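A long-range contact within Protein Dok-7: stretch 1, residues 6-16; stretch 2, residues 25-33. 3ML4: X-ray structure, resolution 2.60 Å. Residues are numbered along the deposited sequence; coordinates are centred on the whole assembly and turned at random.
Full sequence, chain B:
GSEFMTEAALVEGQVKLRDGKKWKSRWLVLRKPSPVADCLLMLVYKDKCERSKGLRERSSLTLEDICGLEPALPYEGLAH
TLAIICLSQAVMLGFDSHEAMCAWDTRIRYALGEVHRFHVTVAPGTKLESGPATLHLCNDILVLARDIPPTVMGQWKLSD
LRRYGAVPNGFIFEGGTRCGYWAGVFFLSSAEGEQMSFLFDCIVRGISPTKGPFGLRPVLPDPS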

ATOM      1  N   THR B   6     -20.767  -9.543   6.024  1.00 53.59           N
ATOM      2  CA  THR B   6     -20.916  -8.099   5.902  1.00 52.32           C
ATOM      3  C   THR B   6     -19.600  -7.418   5.553  1.00 51.40           C
ATOM      4  O   THR B   6     -18.523  -7.868   5.961  1.00 51.34           O
ATOM      5  CB  THR B   6     -21.509  -7.485   7.187  1.00 52.38           C
ATOM      6  OG1 THR B   6     -20.837  -8.023   8.330  1.00 52.19           O
ATOM      7  CG2 THR B   6     -23.003  -7.803   7.290  1.00 52.66           C
ATOM      8  N   GLU B   7     -19.703  -6.333   4.788  1.00 50.01           N
ATOM      9  CA  GLU B   7     -18.550  -5.541   4.390  1.00 48.62           C
ATOM     10  C   GLU B   7     -17.980  -4.786   5.583  1.00 47.79           C
ATOM     11  O   GLU B   7     -18.695  -4.048   6.262  1.00 47.71           O
ATOM     12  CB  GLU B   7     -18.944  -4.564   3.291  1.00 48.67           C
ATOM     13  CG  GLU B   7     -17.778  -4.078   2.462  1.00 48.22           C
ATOM     14  CD  GLU B   7     -18.204  -3.575   1.105  1.00 48.11           C
ATOM     15  OE1 GLU B   7     -19.351  -3.857   0.695  1.00 48.02           O
ATOM     16  OE2 GLU B   7     -17.389  -2.899   0.444  1.00 48.21           O
ATOM     17  N   ALA B   8     -16.689  -4.982   5.829  1.00 46.66           N
ATOM     18  CA  ALA B   8     -16.016  -4.387   6.977  1.00 45.76           C
ATOM     19  C   ALA B   8     -15.756  -2.902   6.783  1.00 45.07           C
ATOM     20  O   ALA B   8     -15.779  -2.396   5.663  1.00 45.09           O
ATOM     21  CB  ALA B   8     -14.712  -5.119   7.266  1.00 45.83           C
ATOM     22  N   ALA B   9     -15.515  -2.216   7.893  1.00 44.11           N
ATOM     23  CA  ALA B   9     -15.181  -0.804   7.891  1.00 43.08           C
ATOM     24  C   ALA B   9     -14.042  -0.582   8.869  1.00 42.38           C
ATOM     25  O   ALA B   9     -13.952  -1.286   9.874  1.00 42.05           O
ATOM     26  CB  ALA B   9     -16.390   0.008   8.300  1.00 43.10           C
ATOM     27  N   LEU B  10     -13.158   0.371   8.581  1.00 41.78           N
ATOM     28  CA  LEU B  10     -12.194   0.787   9.607  1.00 41.36           C
ATOM     29  C   LEU B  10     -12.877   1.719  10.609  1.00 40.92           C
ATOM     30  O   LEU B  10     -12.611   1.642  11.804  1.00 40.71           O
ATOM     31  CB  LEU B  10     -10.891   1.365   9.026  1.00 41.15           C
ATOM     32  CG  LEU B  10     -10.780   2.677   8.251  1.00 41.07           C
ATOM     33  CD1 LEU B  10     -10.719   3.867   9.180  1.00 41.17           C
ATOM     34  CD2 LEU B  10      -9.522   2.646   7.410  1.00 41.40           C
ATOM     35  N   VAL B  11     -13.763   2.579  10.105  1.00 40.72           N
ATOM     36  CA  VAL B  11     -14.706   3.335  10.942  1.00 40.68           C
ATOM     37  C   VAL B  11     -16.030   3.535  10.235  1.00 40.57           C
ATOM     38  O   VAL B  11     -16.084   3.645   9.009  1.00 40.44           O
ATOM     39  CB  VAL B  11     -14.202   4.750  11.370  1.00 40.57           C
ATOM     40  CG1 VAL B  11     -13.298   4.669  12.588  1.00 40.49           C
ATOM     41  CG2 VAL B  11     -13.560   5.511  10.197  1.00 40.26           C
ATOM     42  N   GLU B  12     -17.089   3.594  11.031  1.00 40.56           N
ATOM     43  CA  GLU B  12     -18.411   3.949  10.542  1.00 40.65           C
ATOM     44  C   GLU B  12     -19.183   4.667  11.634  1.00 40.44           C
ATOM     45  O   GLU B  12     -18.958   4.430  12.820  1.00 40.31           O
ATOM     46  CB  GLU B  12     -19.177   2.714  10.051  1.00 40.76           C
ATOM     47  CG  GLU B  12     -19.213   1.547  11.036  1.00 40.84           C
ATOM     48  CD  GLU B  12     -20.164   0.454  10.606  1.00 40.80           C
ATOM     49  OE1 GLU B  12     -21.211   0.770  10.000  1.00 41.78           O
ATOM     50  OE2 GLU B  12     -19.871  -0.725  10.882  1.00 40.76           O
ATOM     51  N   GLY B  13     -20.084   5.551  11.224  1.00 40.45           N
ATOM     52  CA  GLY B  13     -20.884   6.325  12.163  1.00 40.45           C
ATOM     53  C   GLY B  13     -21.652   7.432  11.485  1.00 40.45           C
ATOM     54  O   GLY B  13     -21.643   7.547  10.256  1.00 40.39           O
ATOM     55  N   GLN B  14     -22.326   8.251  12.286  1.00 40.71           N
ATOM     56  CA  GLN B  14     -23.105   9.357  11.740  1.00 40.97           C
ATOM     57  C   GLN B  14     -22.207  10.571  11.543  1.00 40.77           C
ATOM     58  O   GLN B  14     -21.507  11.003  12.460  1.00 40.88           O
ATOM     59  CB  GLN B  14     -24.323   9.671  12.620  1.00 41.13           C
ATOM     60  CG  GLN B  14     -25.517  10.274  11.857  1.00 41.94           C
ATOM     61  CD  GLN B  14     -26.186   9.295  10.884  1.00 43.04           C
ATOM     62  OE1 GLN B  14     -25.914   8.092  10.899  1.00 43.26           O
ATOM     63  NE2 GLN B  14     -27.068   9.819  10.035  1.00 42.93           N
ATOM     64  N   VAL B  15     -22.214  11.091  10.319  1.00 40.62           N
ATOM     65  CA  VAL B  15     -21.303  12.150   9.901  1.00 40.38           C
ATOM     66  C   VAL B  15     -22.055  13.082   8.967  1.00 40.33           C
ATOM     67  O   VAL B  15     -22.928  12.643   8.215  1.00 40.47           O
ATOM     68  CB  VAL B  15     -20.074  11.574   9.132  1.00 40.41           C
ATOM     69  CG1 VAL B  15     -19.054  12.664   8.828  1.00 40.61           C
ATOM     70  CG2 VAL B  15     -19.407  10.446   9.908  1.00 39.94           C
ATOM     71  N   LYS B  16     -21.726  14.369   9.025  1.00 40.12           N
ATOM     72  CA  LYS B  16     -22.209  15.339   8.043  1.00 39.98           C
ATOM     73  C   LYS B  16     -21.278  15.413   6.813  1.00 39.82           C
ATOM     74  O   LYS B  16     -20.068  15.215   6.926  1.00 39.56           O
ATOM     75  CB  LYS B  16     -22.413  16.702   8.707  1.00 40.01           C
ATOM     76  CG  LYS B  16     -23.856  16.935   9.188  1.00 40.69           C
ATOM     77  CD  LYS B  16     -23.942  17.455  10.624  1.00 40.99           C
ATOM     78  CE  LYS B  16     -24.006  16.299  11.623  1.00 42.07           C
ATOM     79  NZ  LYS B  16     -24.374  16.735  13.004  1.00 42.30           N
ATOM     80  N   SER B  25     -26.665  15.020   6.680  1.00 43.02           N
ATOM     81  CA  SER B  25     -26.333  13.916   7.575  1.00 42.86           C
ATOM     82  C   SER B  25     -26.638  12.565   6.933  1.00 42.97           C
ATOM     83  O   SER B  25     -27.697  12.375   6.320  1.00 42.92           O
ATOM     84  CB  SER B  25     -27.071  14.041   8.903  1.00 42.69           C
ATOM     85  OG  SER B  25     -26.630  13.046   9.811  1.00 42.71           O
ATOM     86  N   ARG B  26     -25.694  11.638   7.079  1.00 42.73           N
ATOM     87  CA  ARG B  26     -25.778  10.314   6.479  1.00 42.65           C
ATOM     88  C   ARG B  26     -24.826   9.380   7.207  1.00 42.36           C
ATOM     89  O   ARG B  26     -23.843   9.834   7.795  1.00 42.44           O
ATOM     90  CB  ARG B  26     -25.455  10.370   4.977  1.00 42.60           C
ATOM     91  CG  ARG B  26     -26.672  10.697   4.108  1.00 42.95           C
ATOM     92  CD  ARG B  26     -26.328  10.932   2.648  1.00 43.21           C
ATOM     93  NE  ARG B  26     -27.368  11.711   1.973  1.00 44.69           N
ATOM     94  CZ  ARG B  26     -27.633  11.655   0.669  1.00 45.52           C
ATOM     95  NH1 ARG B  26     -26.951  10.836  -0.126  1.00 45.90           N
ATOM     96  NH2 ARG B  26     -28.597  12.412   0.160  1.00 45.64           N
ATOM     97  N   TRP B  27     -25.134   8.082   7.194  1.00 42.00           N
ATOM     98  CA  TRP B  27     -24.260   7.084   7.803  1.00 41.54           C
ATOM     99  C   TRP B  27     -23.107   6.793   6.845  1.00 41.57           C
ATOM    100  O   TRP B  27     -23.326   6.386   5.698  1.00 41.48           O
ATOM    101  CB  TRP B  27     -25.034   5.812   8.150  1.00 41.06           C
ATOM    102  CG  TRP B  27     -24.220   4.768   8.867  1.00 40.73           C
ATOM    103  CD1 TRP B  27     -23.491   3.765   8.295  1.00 40.62           C
ATOM    104  CD2 TRP B  27     -24.058   4.617  10.289  1.00 40.37           C
ATOM    105  NE1 TRP B  27     -22.884   3.000   9.266  1.00 41.03           N
ATOM    106  CE2 TRP B  27     -23.217   3.499  10.499  1.00 40.50           C
ATOM    107  CE3 TRP B  27     -24.543   5.315  11.402  1.00 39.99           C
ATOM    108  CZ2 TRP B  27     -22.846   3.065  11.777  1.00 40.48           C
ATOM    109  CZ3 TRP B  27     -24.173   4.883  12.675  1.00 40.46           C
ATOM    110  CH2 TRP B  27     -23.334   3.768  12.850  1.00 40.51           C
ATOM    111  N   LEU B  28     -21.884   7.027   7.321  1.00 41.60           N
ATOM    112  CA  LEU B  28     -20.690   6.930   6.479  1.00 41.51           C
ATOM    113  C   LEU B  28     -19.828   5.745   6.856  1.00 41.46           C
ATOM    114  O   LEU B  28     -19.526   5.529   8.030  1.00 41.56           O
ATOM    115  CB  LEU B  28     -19.863   8.221   6.555  1.00 41.57           C
ATOM    116  CG  LEU B  28     -18.607   8.349   5.682  1.00 41.55           C
ATOM    117  CD1 LEU B  28     -18.955   8.494   4.204  1.00 40.99           C
ATOM    118  CD2 LEU B  28     -17.767   9.523   6.137  1.00 41.39           C
ATOM    119  N   VAL B  29     -19.439   4.983   5.840  1.00 41.38           N
ATOM    120  CA  VAL B  29     -18.523   3.858   6.003  1.00 41.26           C
ATOM    121  C   VAL B  29     -17.195   4.168   5.306  1.00 41.11           C
ATOM    122  O   VAL B  29     -17.161   4.446   4.101  1.00 40.91           O
ATOM    123  CB  VAL B  29     -19.139   2.538   5.448  1.00 41.28           C
ATOM    124  CG1 VAL B  29     -18.074   1.458   5.248  1.00 41.26           C
ATOM    125  CG2 VAL B  29     -20.243   2.035   6.363  1.00 41.28           C
ATOM    126  N   LEU B  30     -16.109   4.131   6.075  1.00 40.97           N
ATOM    127  CA  LEU B  30     -14.768   4.262   5.512  1.00 40.92           C
ATOM    128  C   LEU B  30     -14.009   2.961   5.627  1.00 40.96           C
ATOM    129  O   LEU B  30     -13.951   2.357   6.702  1.00 40.86           O
ATOM    130  CB  LEU B  30     -13.981   5.387   6.190  1.00 40.81           C
ATOM    131  CG  LEU B  30     -14.354   6.816   5.792  1.00 41.00           C
ATOM    132  CD1 LEU B  30     -13.539   7.816   6.590  1.00 40.77           C
ATOM    133  CD2 LEU B  30     -14.188   7.058   4.280  1.00 40.67           C
ATOM    134  N   ARG B  31     -13.440   2.530   4.506  1.00 41.26           N
ATOM    135  CA  ARG B  31     -12.579   1.348   4.478  1.00 41.51           C
ATOM    136  C   ARG B  31     -11.517   1.442   3.388  1.00 41.52           C
ATOM    137  O   ARG B  31     -11.709   2.119   2.376  1.00 41.42           O
ATOM    138  CB  ARG B  31     -13.405   0.057   4.337  1.00 41.46           C
ATOM    139  CG  ARG B  31     -13.979  -0.257   2.951  1.00 41.58           C
ATOM    140  CD  ARG B  31     -14.610  -1.642   3.010  1.00 41.87           C
ATOM    141  NE  ARG B  31     -15.055  -2.207   1.737  1.00 42.15           N
ATOM    142  CZ  ARG B  31     -14.272  -2.883   0.897  1.00 42.27           C
ATOM    143  NH1 ARG B  31     -12.983  -3.038   1.159  1.00 42.08           N
ATOM    144  NH2 ARG B  31     -14.777  -3.389  -0.221  1.00 42.72           N
ATOM    145  N   LYS B  32     -10.393   0.769   3.621  1.00 41.77           N
ATOM    146  CA  LYS B  32      -9.342   0.627   2.618  1.00 41.91           C
ATOM    147  C   LYS B  32      -9.822  -0.329   1.526  1.00 42.22           C
ATOM    148  O   LYS B  32     -10.280  -1.430   1.838  1.00 42.13           O
ATOM    149  CB  LYS B  32      -8.062   0.094   3.268  1.00 41.82           C
ATOM    150  CG  LYS B  32      -7.368   1.090   4.193  1.00 41.93           C
ATOM    151  CD  LYS B  32      -6.407   0.404   5.160  1.00 42.87           C
ATOM    152  CE  LYS B  32      -4.991   0.273   4.597  1.00 43.36           C
ATOM    153  NZ  LYS B  32      -4.850  -0.840   3.623  1.00 44.32           N
ATOM    154  N   PRO B  33      -9.738   0.096   0.245  1.00 42.67           N
ATOM    155  CA  PRO B  33     -10.150  -0.711  -0.916  1.00 42.93           C
ATOM    156  C   PRO B  33      -9.365  -2.011  -1.043  1.00 43.22           C
ATOM    157  O   PRO B  33      -9.880  -2.996  -1.571  1.00 43.14           O
ATOM    158  CB  PRO B  33      -9.832   0.197  -2.114  1.00 42.83           C
ATOM    159  CG  PRO B  33      -9.785   1.572  -1.553  1.00 42.75           C
ATOM    160  CD  PRO B  33      -9.235   1.420  -0.170  1.00 42.75           C
TER

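Three residues cover the most surface in this contact: Trp27, Arg31 and Gln14, with 82, 76 and 69 Å² respectively. Two of them, Trp27 and Gln14, sit opposite each other in a backbone ladder. Strand 11-16 runs antiparallel to strand 25-31, with an angle of 145° between their directions, and the hydrogen-bonded pairs are Val11 with Leu30, Gly13 with Leu28, and Val15 with Arg26. The middle pair is closed in both directions, from Leu28 N to Gly13 O at 3.0 Å and from Gly13 N to Leu28 O at 3.2 Å.

Trp27 pairs with Gln14 without backbone hydrogen bonds, and its side chain, with chi1 in t, lies on the same face as Glu12 and Gln14. Its end comes nearer to the neighbouring strand than its CB direction alone would suggest. The ring lies against Gly13, whose CA sits 3.6 Å from the centroid of the Trp27 six-membered ring and only 11° off its normal, a CH-pi contact over the face. Gly13 has no side chain, and its bare backbone is what the indole covers. The edge of the ring is used differently: Trp27 NE1 donates to Glu12 OE1 at 2.9 Å, while Gln14 OE1 approaches Trp27 CE3 to 3.1 Å near the ring plane. One aromatic side chain thus engages three successive residues, through its face at the glycine and its edge at the two flanking polar residues.

Gln14 also reaches along the partner strand. With chi1 in t and chi2 in p, its end turns nearer to that strand, and Gln14 NE2 donates to Ser25 OG at 3.3 Å. The amide thereby spans from the tryptophan edge to the serine hydroxyl on the same face.

Arg31 fastens the other end, where stretch 1 has not yet entered its strand. Arg31 NH2 and Arg31 NE both donate to Glu7 OE2, at 2.7 and 2.8 Å, so a single carboxylate oxygen receives two hydrogen bonds near the guanidinium plane within a salt bridge. On the way, Arg31 CD passes 3.0 Å from Ala8 O. The backbone supports this end too: Leu30 O accepts from Leu10 N at 2.8 Å and, weakly, from Val11 N at 3.4 Å.

Apolar packing lines the face opposite Trp27, the one that carries Val11, Val15, Leu28 and Leu30. Val15 CG2 meets Leu28 CB at 4.0 Å, and Val11 CG2 meets Leu30 CB at 4.0 Å. The rule to read here is economical: regular backbone pairing sets the register, and a few long side chains extend the contact beyond it.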